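Local coordinates for malonyl CoA-acyl carrier protein transacylase (Burkholderia pseudomallei 1710b, PDB 3EZO) that probably transfers the malonyl group of malonyl-CoA to holo-acyl carrier protein, yielding malonyl-ACP and free CoA, at residues Met9-Val14 and Arg81-Ala86; Ala75-Tyr80 and Ile111-Ala116; Gly100-Leu105 and Leu117-Phe122; Gln18-Val23 and Pro70-Ala75. One frame throughout, in Å; residues are numbered along the deposited sequence. Where two conformers were deposited one is given.

Contact 1. Residues Met9-Val14 and Arg81-Ala86; sequences MKFAFV and RAWQQA
One face of the Trp83 indole receives the edge of Phe13. Atom CZ of Phe13 stands 3.4 Å above the Trp83 plane, over its centre, and lies 3.5 Å from both CE2 and CD2 of Trp83. The Phe13 ring and the five-membered ring of Trp83 have centroids 4.7 Å apart and planes inclined at 62°, which makes the pair T-shaped (edge-to-face). Phe11 meets the same indole differently. Its CZ approaches Trp83 CZ2 to 3.8 Å on the six-membered side, with planes at 68° and centroids 5.8 Å apart, an oblique pairing. Between the two phenylalanines, CD1 of Phe13 sits in the plane of the Phe11 ring at its edge, 3.6 Å from CE1 of Phe11, closing a three-ring aromatic cluster. This follows from strand alternation: Phe11 and Phe13, two residues apart, both direct their CB toward helix 65-85, whereas Ala12 packs on Ile270. The strand, 11-15, is the middle one of a five-stranded parallel sheet, flanked by 93-96 and 277-281, and the cluster fastens the end of helix 65-85 to it in the manner of an α/β sandwich. Trp83 reaches across with CG anti to its own amide nitrogen (chi1 170°), which turns the indole from the helix toward the sheet. The indole is pinned at its pyrrole end as well, where NE1 of Trp83 donates a hydrogen bond to the carbonyl O of Ala89. Helix 306-314 adds Ala312 and Leu313 against Trp83, while Ile279 and Cys281 of the adjoining strand pack on Phe13.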
loop_
_atom_site.group_PDB
_atom_site.type_symbol
_atom_site.label_atom_id
_atom_site.label_comp_id
_atom_site.label_asym_id
_atom_site.label_seq_id
_atom_site.Cartn_x
_atom_site.Cartn_y
_atom_site.Cartn_z
ATOM N N MET A 9 -11.192 -5.599 23.634
ATOM C CA MET A 9 -10.006 -4.821 23.089
ATOM C C MET A 9 -10.219 -4.351 21.646
ATOM O O MET A 9 -10.848 -5.050 20.816
ATOM C CB MET A 9 -8.711 -5.637 23.157
ATOM N N LYS A 10 -9.679 -3.170 21.348
ATOM C CA LYS A 10 -9.803 -2.567 20.022
ATOM C C LYS A 10 -8.756 -3.152 19.119
ATOM O O LYS A 10 -7.629 -3.384 19.545
ATOM C CB LYS A 10 -9.565 -1.062 20.100
ATOM C CG LYS A 10 -10.548 -0.367 20.984
ATOM C CD LYS A 10 -10.698 1.096 20.643
ATOM C CE LYS A 10 -9.445 1.913 20.955
ATOM N NZ LYS A 10 -9.737 3.360 20.611
ATOM N N PHE A 11 -9.091 -3.355 17.858
ATOM C CA PHE A 11 -8.062 -3.708 16.907
ATOM C C PHE A 11 -8.112 -2.866 15.637
ATOM O O PHE A 11 -9.120 -2.264 15.318
ATOM C CB PHE A 11 -8.072 -5.213 16.590
ATOM C CG PHE A 11 -9.300 -5.689 15.892
ATOM C CD1 PHE A 11 -9.308 -5.884 14.510
ATOM C CD2 PHE A 11 -10.462 -5.978 16.612
ATOM C CE1 PHE A 11 -10.466 -6.358 13.864
ATOM C CE2 PHE A 11 -11.612 -6.447 15.954
ATOM C CZ PHE A 11 -11.603 -6.621 14.584
ATOM N N ALA A 12 -6.965 -2.844 14.965
ATOM C CA ALA A 12 -6.769 -2.233 13.677
ATOM C C ALA A 12 -6.522 -3.294 12.614
ATOM O O ALA A 12 -5.903 -4.321 12.868
ATOM C CB ALA A 12 -5.565 -1.293 13.730
ATOM N N PHE A 13 -6.993 -2.997 11.415
ATOM C CA PHE A 13 -6.595 -3.721 10.235
ATOM C C PHE A 13 -5.707 -2.807 9.378
ATOM O O PHE A 13 -6.074 -1.647 9.109
ATOM C CB PHE A 13 -7.834 -4.167 9.451
ATOM C CG PHE A 13 -8.340 -5.553 9.821
ATOM C CD1 PHE A 13 -8.168 -6.080 11.088
ATOM C CD2 PHE A 13 -9.035 -6.310 8.897
ATOM C CE1 PHE A 13 -8.654 -7.374 11.402
ATOM C CE2 PHE A 13 -9.525 -7.599 9.215
ATOM C CZ PHE A 13 -9.322 -8.116 10.451
ATOM N N VAL A 14 -4.561 -3.339 8.948
ATOM C CA VAL A 14 -3.721 -2.672 7.956
ATOM C C VAL A 14 -3.655 -3.512 6.675
ATOM O O VAL A 14 -3.519 -4.741 6.740
ATOM C CB VAL A 14 -2.306 -2.337 8.542
ATOM C CG1 VAL A 14 -2.463 -1.398 9.752
ATOM C CG2 VAL A 14 -1.490 -3.601 8.943
ATOM N N ARG A 81 -13.415 -9.724 3.426
ATOM C CA ARG A 81 -14.729 -10.321 3.295
ATOM C C ARG A 81 -14.773 -11.728 3.975
ATOM O O ARG A 81 -15.768 -12.069 4.589
ATOM C CB ARG A 81 -15.176 -10.364 1.812
ATOM C CG ARG A 81 -15.751 -9.057 1.260
ATOM C CD ARG A 81 -16.137 -9.175 -0.182
ATOM N NE ARG A 81 -16.931 -8.064 -0.721
ATOM C CZ ARG A 81 -17.173 -7.891 -2.020
ATOM N NH1 ARG A 81 -16.645 -8.714 -2.910
ATOM N NH2 ARG A 81 -17.899 -6.885 -2.470
ATOM N N ALA A 82 -13.703 -12.516 3.894
ATOM C CA ALA A 82 -13.618 -13.832 4.606
ATOM C C ALA A 82 -13.651 -13.655 6.118
ATOM O O ALA A 82 -14.243 -14.463 6.868
ATOM C CB ALA A 82 -12.356 -14.556 4.222
ATOM N N TRP A 83 -12.959 -12.623 6.590
ATOM C CA TRP A 83 -12.980 -12.289 8.010
ATOM C C TRP A 83 -14.433 -12.057 8.459
ATOM O O TRP A 83 -14.869 -12.612 9.448
ATOM C CB TRP A 83 -12.079 -11.083 8.282
ATOM C CG TRP A 83 -12.184 -10.483 9.648
ATOM C CD1 TRP A 83 -12.949 -9.442 10.002
ATOM C CD2 TRP A 83 -11.469 -10.878 10.819
ATOM N NE1 TRP A 83 -12.755 -9.129 11.324
ATOM C CE2 TRP A 83 -11.854 -10.010 11.852
ATOM C CE3 TRP A 83 -10.554 -11.891 11.099
ATOM C CZ2 TRP A 83 -11.351 -10.111 13.135
ATOM C CZ3 TRP A 83 -10.054 -11.998 12.365
ATOM C CH2 TRP A 83 -10.454 -11.104 13.384
ATOM N N GLN A 84 -15.188 -11.275 7.699
ATOM C CA GLN A 84 -16.599 -10.998 8.011
ATOM C C GLN A 84 -17.493 -12.245 7.967
ATOM O O GLN A 84 -18.314 -12.411 8.889
ATOM C CB GLN A 84 -17.196 -9.958 7.056
ATOM C CG GLN A 84 -16.636 -8.546 7.208
ATOM C CD GLN A 84 -17.136 -7.630 6.102
ATOM O OE1 GLN A 84 -16.853 -7.867 4.935
ATOM N NE2 GLN A 84 -17.880 -6.577 6.463
ATOM N N GLN A 85 -17.367 -13.030 6.873
ATOM C CA GLN A 85 -18.090 -14.294 6.652
ATOM C C GLN A 85 -17.875 -15.235 7.832
ATOM O O GLN A 85 -18.791 -15.967 8.198
ATOM C CB GLN A 85 -17.744 -14.991 5.280
ATOM C CG GLN A 85 -18.703 -16.240 4.853
ATOM C CD GLN A 85 -18.118 -17.262 3.778
ATOM O OE1 GLN A 85 -17.526 -16.885 2.792
ATOM N NE2 GLN A 85 -18.369 -18.561 3.988
ATOM N N ALA A 86 -16.681 -15.190 8.424
ATOM C CA ALA A 86 -16.320 -15.963 9.593
ATOM C C ALA A 86 -16.831 -15.361 10.887
ATOM O O ALA A 86 -16.603 -15.929 11.959
ATOM C CB ALA A 86 -14.767 -16.134 9.684
#

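Contact 2. Residues Ala75-Tyr80 and Ile111-Ala116; sequences AAYACY and IAFRDA
Just ahead of Phe113, the ring that meets Tyr77, the carbonyl O of Ala112 is gripped twice. Ala116 N donates to Ala112 O at 2.8 Å, and a second, weak bond reaches the same oxygen from the amide of Asp115. Ala112 is thus the N-cap residue of helix 113-128, and Phe113 projects from the helix's first turn onto helix 65-85, in a helix-to-helix contact on one flank of the acyltransferase core. The contact rests on two rings. Atom CD2 of Tyr77 lies over one face of Phe113, 3.5 Å above its plane but displaced toward the rim, and comes within 3.5 Å of Phe113 CG. Planes at 43° and centroids 4.9 Å apart describe an oblique meeting of the rings. Both side chains have CG opposite the backbone nitrogen (chi1 -165° for Tyr77, 180° for Phe113), so each leaves its helix toward the other across CA atoms 8.3 Å apart at the nearest pair, Tyr77 and Phe113. Val106 of helix 99-107 touches both residues, which places the pair where helices 65-85, 99-107 and 113-128 meet. Phe113 is enclosed further by Leu73, Thr74 and Arg81 of helix 65-85, and a fourth helix, 33-46, adds Thr38 and Glu41. The contact runs on past the ring to Phe113 CB, 3.6 Å from Tyr77 CE2.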
loop_
_atom_site.group_PDB
_atom_site.type_symbol
_atom_site.label_atom_id
_atom_site.label_comp_id
_atom_site.label_asym_id
_atom_site.label_seq_id
_atom_site.Cartn_x
_atom_site.Cartn_y
_atom_site.Cartn_z
ATOM N N ALA A 75 -7.179 -9.187 -3.522
ATOM C CA ALA A 75 -6.709 -10.263 -2.646
ATOM C C ALA A 75 -6.871 -9.894 -1.190
ATOM O O ALA A 75 -7.363 -10.699 -0.375
ATOM C CB ALA A 75 -5.224 -10.623 -2.967
ATOM N N ALA A 76 -6.457 -8.670 -0.863
ATOM C CA ALA A 76 -6.610 -8.161 0.497
ATOM C C ALA A 76 -8.055 -7.945 0.851
ATOM O O ALA A 76 -8.465 -8.319 1.954
ATOM C CB ALA A 76 -5.763 -6.912 0.731
ATOM N N TYR A 77 -8.862 -7.422 -0.067
ATOM C CA TYR A 77 -10.291 -7.273 0.218
ATOM C C TYR A 77 -11.019 -8.626 0.359
ATOM O O TYR A 77 -11.851 -8.787 1.228
ATOM C CB TYR A 77 -11.009 -6.372 -0.783
ATOM C CG TYR A 77 -12.367 -5.940 -0.284
ATOM C CD1 TYR A 77 -12.535 -5.375 0.980
ATOM C CD2 TYR A 77 -13.494 -6.129 -1.059
ATOM C CE1 TYR A 77 -13.831 -4.987 1.439
ATOM C CE2 TYR A 77 -14.751 -5.765 -0.613
ATOM C CZ TYR A 77 -14.918 -5.213 0.630
ATOM O OH TYR A 77 -16.203 -4.851 0.993
ATOM N N ALA A 78 -10.650 -9.591 -0.462
ATOM C CA ALA A 78 -11.140 -10.954 -0.337
ATOM C C ALA A 78 -10.937 -11.423 1.069
ATOM O O ALA A 78 -11.811 -12.067 1.654
ATOM C CB ALA A 78 -10.405 -11.908 -1.339
ATOM N N CYS A 79 -9.767 -11.125 1.618
ATOM C CA CYS A 79 -9.417 -11.571 2.945
ATOM C C CYS A 79 -10.280 -10.884 4.004
ATOM O O CYS A 79 -10.655 -11.508 5.024
ATOM C CB CYS A 79 -7.946 -11.333 3.243
ATOM S SG CYS A 79 -6.780 -12.404 2.392
ATOM N N TYR A 80 -10.618 -9.634 3.746
ATOM C CA TYR A 80 -11.494 -8.868 4.636
ATOM C C TYR A 80 -12.893 -9.436 4.625
ATOM O O TYR A 80 -13.497 -9.592 5.685
ATOM C CB TYR A 80 -11.510 -7.359 4.304
ATOM C CG TYR A 80 -12.276 -6.536 5.346
ATOM C CD1 TYR A 80 -11.726 -6.297 6.579
ATOM C CD2 TYR A 80 -13.561 -6.074 5.104
ATOM C CE1 TYR A 80 -12.396 -5.579 7.544
ATOM C CE2 TYR A 80 -14.262 -5.351 6.072
ATOM C CZ TYR A 80 -13.670 -5.123 7.291
ATOM O OH TYR A 80 -14.312 -4.422 8.284
ATOM N N ILE A 111 -15.578 3.732 -0.378
ATOM C CA ILE A 111 -15.557 3.495 -1.810
ATOM C C ILE A 111 -16.092 2.080 -2.051
ATOM O O ILE A 111 -15.621 1.144 -1.442
ATOM C CB ILE A 111 -14.120 3.610 -2.401
ATOM C CG1 ILE A 111 -13.523 5.019 -2.181
ATOM C CG2 ILE A 111 -14.117 3.308 -3.943
ATOM C CD1 ILE A 111 -12.005 5.148 -2.628
ATOM N N ALA A 112 -17.070 1.923 -2.920
ATOM C CA ALA A 112 -17.563 0.580 -3.202
ATOM C C ALA A 112 -16.463 -0.231 -3.913
ATOM O O ALA A 112 -15.759 0.286 -4.793
ATOM C CB ALA A 112 -18.866 0.648 -4.067
ATOM N N PHE A 113 -16.306 -1.484 -3.525
ATOM C CA PHE A 113 -15.317 -2.364 -4.150
ATOM C C PHE A 113 -15.428 -2.367 -5.662
ATOM O O PHE A 113 -14.427 -2.267 -6.339
ATOM C CB PHE A 113 -15.378 -3.762 -3.554
ATOM C CG PHE A 113 -14.379 -4.753 -4.148
ATOM C CD1 PHE A 113 -13.009 -4.488 -4.158
ATOM C CD2 PHE A 113 -14.822 -5.963 -4.674
ATOM C CE1 PHE A 113 -12.072 -5.415 -4.698
ATOM C CE2 PHE A 113 -13.906 -6.917 -5.186
ATOM C CZ PHE A 113 -12.529 -6.633 -5.200
ATOM N N ARG A 114 -16.656 -2.374 -6.174
ATOM C CA ARG A 114 -16.900 -2.390 -7.609
ATOM C C ARG A 114 -16.339 -1.137 -8.241
ATOM O O ARG A 114 -15.920 -1.189 -9.394
ATOM C CB ARG A 114 -18.414 -2.516 -7.891
ATOM C CG ARG A 114 -18.857 -2.508 -9.316
ATOM C CD ARG A 114 -18.217 -3.639 -10.105
ATOM N NE ARG A 114 -18.551 -3.592 -11.535
ATOM C CZ ARG A 114 -17.960 -2.803 -12.431
ATOM N NH1 ARG A 114 -16.945 -1.966 -12.078
ATOM N NH2 ARG A 114 -18.369 -2.866 -13.696
ATOM N N ASP A 115 -16.341 -0.014 -7.501
ATOM C CA ASP A 115 -15.745 1.232 -8.012
ATOM C C ASP A 115 -14.250 1.275 -7.814
ATOM O O ASP A 115 -13.530 1.874 -8.618
ATOM C CB ASP A 115 -16.376 2.478 -7.371
ATOM C CG ASP A 115 -17.863 2.555 -7.643
ATOM O OD1 ASP A 115 -18.320 1.911 -8.627
ATOM O OD2 ASP A 115 -18.574 3.228 -6.870
ATOM N N ALA A 116 -13.780 0.651 -6.759
ATOM C CA ALA A 116 -12.366 0.676 -6.442
ATOM C C ALA A 116 -11.523 -0.068 -7.494
ATOM O O ALA A 116 -10.346 0.230 -7.694
ATOM C CB ALA A 116 -12.108 0.127 -5.035
#

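Contact 3. Residues Gly100-Leu105 and Leu117-Phe122; sequences GEYTAL and LPLVRF
Tyr102 presents one long side of its ring to two consecutive residues, Leu119 and Val120, and each meets it from a different direction. Leu119 crosses the tyrosine at about a right angle. Its CD2 methyl lies at the ring edge, close to the ring plane, 3.7 Å from Tyr102 CE1 and 3.8 Å from CD1, and Leu119 CG adds a 3.8 Å approach to CE1. Val120 instead runs alongside Tyr102 in the opposing direction. Its CG1 methyl is set obliquely at the base of the ring, 3.7 Å from Tyr102 CD1 and 3.9 Å from Tyr102 CB. Torsions account for this division: Leu119 CG is anti to the amide nitrogen (chi1 168°), extending its isobutyl group to the outer half of the ring, whereas Val120 CG1 is anti to the carbonyl carbon (chi1 -52°) and stays near the ring's base. Only apolar carbons touch in the interface, and all three residues are buried. CA atoms of Tyr102 and Val120 are 7.8 Å apart. Around the contact, Leu253 packs on Tyr102, Tyr221 and Leu222 on Leu119, and Pro70 on Val120. Tyr102 lies about 7 Å, side chain to side chain, from the predicted catalytic Ser98. With Gly100 closing the pattern Gly96-x-Ser98-x-Gly100, helix 113-128 packs against the helix that completes the strand-turn-helix of a probable nucleophile elbow.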
loop_
_atom_site.group_PDB
_atom_site.type_symbol
_atom_site.label_atom_id
_atom_site.label_comp_id
_atom_site.label_asym_id
_atom_site.label_seq_id
_atom_site.Cartn_x
_atom_site.Cartn_y
_atom_site.Cartn_z
ATOM N N GLY A 100 -2.722 -0.053 -0.714
ATOM C CA GLY A 100 -3.523 -0.571 0.370
ATOM C C GLY A 100 -4.457 0.428 1.039
ATOM O O GLY A 100 -5.410 0.019 1.738
ATOM N N GLU A 101 -4.199 1.721 0.834
ATOM C CA GLU A 101 -5.084 2.759 1.389
ATOM C C GLU A 101 -6.449 2.681 0.722
ATOM O O GLU A 101 -7.492 2.988 1.315
ATOM C CB GLU A 101 -4.466 4.163 1.182
ATOM C CG GLU A 101 -5.324 5.295 1.745
ATOM C CD GLU A 101 -4.508 6.541 2.086
ATOM O OE1 GLU A 101 -3.496 6.398 2.793
ATOM O OE2 GLU A 101 -4.908 7.654 1.679
ATOM N N TYR A 102 -6.440 2.288 -0.538
ATOM C CA TYR A 102 -7.667 2.078 -1.284
ATOM C C TYR A 102 -8.489 0.952 -0.690
ATOM O O TYR A 102 -9.676 1.076 -0.536
ATOM C CB TYR A 102 -7.338 1.815 -2.755
ATOM C CG TYR A 102 -6.853 3.070 -3.466
ATOM C CD1 TYR A 102 -7.715 3.803 -4.276
ATOM C CD2 TYR A 102 -5.598 3.576 -3.243
ATOM C CE1 TYR A 102 -7.304 4.958 -4.915
ATOM C CE2 TYR A 102 -5.160 4.756 -3.876
ATOM C CZ TYR A 102 -6.028 5.444 -4.711
ATOM O OH TYR A 102 -5.623 6.595 -5.367
ATOM N N THR A 103 -7.845 -0.146 -0.366
ATOM C CA THR A 103 -8.507 -1.319 0.227
ATOM C C THR A 103 -9.138 -0.946 1.609
ATOM O O THR A 103 -10.246 -1.354 1.963
ATOM C CB THR A 103 -7.463 -2.457 0.438
ATOM O OG1 THR A 103 -6.565 -2.531 -0.677
ATOM C CG2 THR A 103 -8.139 -3.784 0.601
ATOM N N ALA A 104 -8.380 -0.181 2.388
ATOM C CA ALA A 104 -8.831 0.331 3.646
ATOM C C ALA A 104 -10.098 1.158 3.440
ATOM O O ALA A 104 -11.057 0.992 4.181
ATOM C CB ALA A 104 -7.708 1.206 4.279
ATOM N N LEU A 105 -10.111 2.045 2.432
ATOM C CA LEU A 105 -11.303 2.869 2.144
ATOM C C LEU A 105 -12.514 2.031 1.756
ATOM O O LEU A 105 -13.688 2.392 2.064
ATOM C CB LEU A 105 -11.006 3.899 1.062
ATOM C CG LEU A 105 -10.208 5.111 1.574
ATOM C CD1 LEU A 105 -9.753 5.973 0.400
ATOM C CD2 LEU A 105 -10.991 5.970 2.596
ATOM N N LEU A 117 -12.142 -1.021 -8.179
ATOM C CA LEU A 117 -11.418 -1.871 -9.108
ATOM C C LEU A 117 -10.878 -1.072 -10.320
ATOM O O LEU A 117 -9.666 -1.014 -10.503
ATOM C CB LEU A 117 -12.281 -3.101 -9.475
ATOM C CG LEU A 117 -12.343 -4.181 -8.390
ATOM C CD1 LEU A 117 -13.646 -5.008 -8.486
ATOM C CD2 LEU A 117 -11.090 -5.079 -8.400
ATOM N N PRO A 118 -11.752 -0.415 -11.117
ATOM C CA PRO A 118 -11.206 0.387 -12.221
ATOM C C PRO A 118 -10.428 1.628 -11.728
ATOM O O PRO A 118 -9.562 2.136 -12.439
ATOM C CB PRO A 118 -12.436 0.761 -13.030
ATOM C CG PRO A 118 -13.620 0.679 -12.001
ATOM C CD PRO A 118 -13.225 -0.426 -11.089
ATOM N N LEU A 119 -10.667 2.064 -10.488
ATOM C CA LEU A 119 -9.957 3.216 -9.945
ATOM C C LEU A 119 -8.487 2.881 -9.782
ATOM O O LEU A 119 -7.648 3.662 -10.185
ATOM C CB LEU A 119 -10.578 3.675 -8.613
ATOM C CG LEU A 119 -9.848 4.692 -7.690
ATOM C CD1 LEU A 119 -9.468 6.036 -8.365
ATOM C CD2 LEU A 119 -10.700 4.959 -6.401
ATOM N N VAL A 120 -8.170 1.721 -9.199
ATOM C CA VAL A 120 -6.782 1.368 -8.963
ATOM C C VAL A 120 -6.088 0.898 -10.229
ATOM O O VAL A 120 -4.885 1.096 -10.368
ATOM C CB VAL A 120 -6.577 0.391 -7.796
ATOM C CG1 VAL A 120 -7.286 0.932 -6.568
ATOM C CG2 VAL A 120 -7.059 -1.040 -8.171
ATOM N N ARG A 121 -6.832 0.313 -11.165
ATOM C CA ARG A 121 -6.280 0.061 -12.514
ATOM C C ARG A 121 -5.837 1.374 -13.153
ATOM O O ARG A 121 -4.709 1.511 -13.659
ATOM C CB ARG A 121 -7.309 -0.613 -13.406
ATOM C CG ARG A 121 -6.795 -0.968 -14.776
ATOM C CD ARG A 121 -7.809 -1.845 -15.520
ATOM N NE ARG A 121 -9.078 -1.124 -15.717
ATOM C CZ ARG A 121 -10.134 -1.584 -16.386
ATOM N NH1 ARG A 121 -10.127 -2.778 -16.952
ATOM N NH2 ARG A 121 -11.208 -0.828 -16.474
ATOM N N PHE A 122 -6.728 2.350 -13.111
ATOM C CA PHE A 122 -6.398 3.675 -13.622
ATOM C C PHE A 122 -5.202 4.301 -12.866
ATOM O O PHE A 122 -4.266 4.805 -13.482
ATOM C CB PHE A 122 -7.593 4.595 -13.546
ATOM C CG PHE A 122 -7.294 5.965 -14.079
ATOM C CD1 PHE A 122 -7.398 6.227 -15.445
ATOM C CD2 PHE A 122 -6.817 6.981 -13.228
ATOM C CE1 PHE A 122 -7.121 7.493 -15.955
ATOM C CE2 PHE A 122 -6.506 8.232 -13.740
ATOM C CZ PHE A 122 -6.651 8.481 -15.102
#

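Contact 4. Residues Gln18-Val23 and Pro70-Ala75; sequences QGSQSV and PVMLTA
Apolar and sulfur contacts from Met72 carry the interface. Its methyl CE rests 3.5 Å from Ser20 CB, while its SD lies 3.7 Å from Gln21 CB, with the two side chains of Gln21 and Met72 crossing at about a right angle. Bends at chi2 (-53°) and chi3 (-61°) fold the methionine so that sulfur and methyl meet neighbouring residues of the loop. Gln18 adds a looser approach, its CA 4.4 Å from Met72 CG.

The hydrogen bonds act within each side. Gly19 N donates to Gln21 OE1 at 2.8 Å, in the carbonyl plane and on a lone pair, though bent (140° at the hydrogen), so the glutamine folds back to brace its own loop; its NE2 is held by Asn63 OD1. Gln18 OE1 is bonded to Gln69 NE2. In the helix, Pro70 O accepts Thr74 N and Thr74 OG1 from opposite faces of its plane, the latter at 2.8 Å.

Met72 of helix 65-85 thus packs against the Gly-Gln-Gly-Ser-Gln loop after the first strand, characteristic of FabD malonyltransferases, in which the backbone N of Gln18 probably lines the oxyanion hole beside Ser98, as in relatives.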
loop_
_atom_site.group_PDB
_atom_site.type_symbol
_atom_site.label_atom_id
_atom_site.label_comp_id
_atom_site.label_asym_id
_atom_site.label_seq_id
_atom_site.Cartn_x
_atom_site.Cartn_y
_atom_site.Cartn_z
ATOM N N GLN A 18 1.394 -2.936 -3.381
ATOM C CA GLN A 18 2.220 -3.587 -4.370
ATOM C C GLN A 18 3.450 -4.177 -3.732
ATOM O O GLN A 18 4.057 -3.568 -2.862
ATOM C CB GLN A 18 2.743 -2.590 -5.410
ATOM C CG GLN A 18 1.820 -2.244 -6.470
ATOM C CD GLN A 18 2.429 -1.204 -7.458
ATOM O OE1 GLN A 18 1.870 -0.130 -7.653
ATOM N NE2 GLN A 18 3.556 -1.541 -8.064
ATOM N N GLY A 19 3.885 -5.314 -4.247
ATOM C CA GLY A 19 5.071 -5.954 -3.728
ATOM C C GLY A 19 4.729 -7.096 -2.802
ATOM O O GLY A 19 5.635 -7.816 -2.399
ATOM N N SER A 20 3.450 -7.264 -2.424
ATOM C CA SER A 20 3.081 -8.364 -1.505
ATOM C C SER A 20 2.480 -9.551 -2.250
ATOM O O SER A 20 2.101 -10.537 -1.630
ATOM C CB SER A 20 2.103 -7.884 -0.425
ATOM O OG SER A 20 2.681 -6.961 0.464
ATOM N N GLN A 21 2.390 -9.453 -3.572
ATOM C CA GLN A 21 1.706 -10.466 -4.364
ATOM C C GLN A 21 2.635 -11.646 -4.681
ATOM O O GLN A 21 3.836 -11.507 -4.633
ATOM C CB GLN A 21 1.123 -9.871 -5.651
ATOM C CG GLN A 21 2.117 -9.492 -6.783
ATOM C CD GLN A 21 2.991 -8.246 -6.488
ATOM O OE1 GLN A 21 2.736 -7.450 -5.552
ATOM N NE2 GLN A 21 4.026 -8.082 -7.299
ATOM N N SER A 22 2.031 -12.799 -4.962
ATOM C CA SER A 22 2.712 -13.992 -5.470
ATOM C C SER A 22 1.691 -14.928 -6.119
ATOM O O SER A 22 0.523 -14.933 -5.774
ATOM C CB SER A 22 3.423 -14.730 -4.370
ATOM O OG SER A 22 2.527 -15.011 -3.316
ATOM N N VAL A 23 2.180 -15.743 -7.046
ATOM C CA VAL A 23 1.350 -16.663 -7.795
ATOM C C VAL A 23 0.924 -17.704 -6.786
ATOM O O VAL A 23 1.743 -18.151 -6.012
ATOM C CB VAL A 23 2.139 -17.312 -8.945
ATOM C CG1 VAL A 23 1.417 -18.570 -9.501
ATOM C CG2 VAL A 23 2.406 -16.284 -9.993
ATOM N N PRO A 70 -4.824 -3.669 -8.935
ATOM C CA PRO A 70 -6.125 -4.338 -8.725
ATOM C C PRO A 70 -6.040 -5.758 -8.120
ATOM O O PRO A 70 -6.923 -6.146 -7.375
ATOM C CB PRO A 70 -6.778 -4.330 -10.102
ATOM C CG PRO A 70 -5.723 -3.755 -11.108
ATOM C CD PRO A 70 -4.563 -3.275 -10.350
ATOM N N VAL A 71 -4.983 -6.502 -8.406
ATOM C CA VAL A 71 -4.772 -7.788 -7.771
ATOM C C VAL A 71 -4.629 -7.672 -6.247
ATOM O O VAL A 71 -5.186 -8.491 -5.496
ATOM C CB VAL A 71 -3.564 -8.560 -8.381
ATOM C CG1 VAL A 71 -3.105 -9.651 -7.424
ATOM C CG2 VAL A 71 -3.928 -9.132 -9.785
ATOM N N MET A 72 -3.876 -6.668 -5.785
ATOM C CA MET A 72 -3.628 -6.543 -4.361
ATOM C C MET A 72 -4.835 -5.981 -3.597
ATOM O O MET A 72 -5.028 -6.315 -2.424
ATOM C CB MET A 72 -2.370 -5.736 -4.047
ATOM C CG MET A 72 -1.079 -6.472 -4.193
ATOM S SD MET A 72 -1.004 -8.015 -3.298
ATOM C CE MET A 72 -1.223 -7.510 -1.558
ATOM N N LEU A 73 -5.621 -5.143 -4.269
ATOM C CA LEU A 73 -6.887 -4.661 -3.748
ATOM C C LEU A 73 -7.844 -5.856 -3.592
ATOM O O LEU A 73 -8.443 -6.048 -2.546
ATOM C CB LEU A 73 -7.478 -3.631 -4.712
ATOM C CG LEU A 73 -8.866 -3.103 -4.407
ATOM C CD1 LEU A 73 -8.814 -1.856 -3.531
ATOM C CD2 LEU A 73 -9.592 -2.779 -5.702
ATOM N N THR A 74 -7.959 -6.648 -4.655
ATOM C CA THR A 74 -8.845 -7.832 -4.658
ATOM C C THR A 74 -8.460 -8.847 -3.583
ATOM O O THR A 74 -9.294 -9.293 -2.807
ATOM C CB THR A 74 -8.814 -8.501 -6.013
ATOM O OG1 THR A 74 -9.254 -7.568 -6.985
ATOM C CG2 THR A 74 -9.710 -9.761 -6.033
ATOM N N ALA A 75 -7.179 -9.187 -3.522
ATOM C CA ALA A 75 -6.709 -10.263 -2.646
ATOM C C ALA A 75 -6.871 -9.894 -1.190
ATOM O O ALA A 75 -7.363 -10.699 -0.375
ATOM C CB ALA A 75 -5.224 -10.623 -2.967
#

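How the contacts relate
Helix 65-85 links three of the contacts: 70-75 serves contact 4, 75-80 contact 2 (Ala75 is common to both) and 81-86 contact 1. Helix 113-128 joins contacts 2 and 3, whose centres are only 8 Å apart; contacts 1 and 3, like 1 and 4, have centres 19 Å apart. Along the chain, contact 4 is nested inside the loop closed by contact 1, contacts 2 and 3 interleave, and contact 4 closes before either opens. Leu73 bridges the group, touching Phe113, Leu117 and Thr103. Together these contacts tie the central parallel sheet, through one long helix, to the elements around the predicted active site; contacts 1 and 2 lie away from it, contacts 3 and 4 near it.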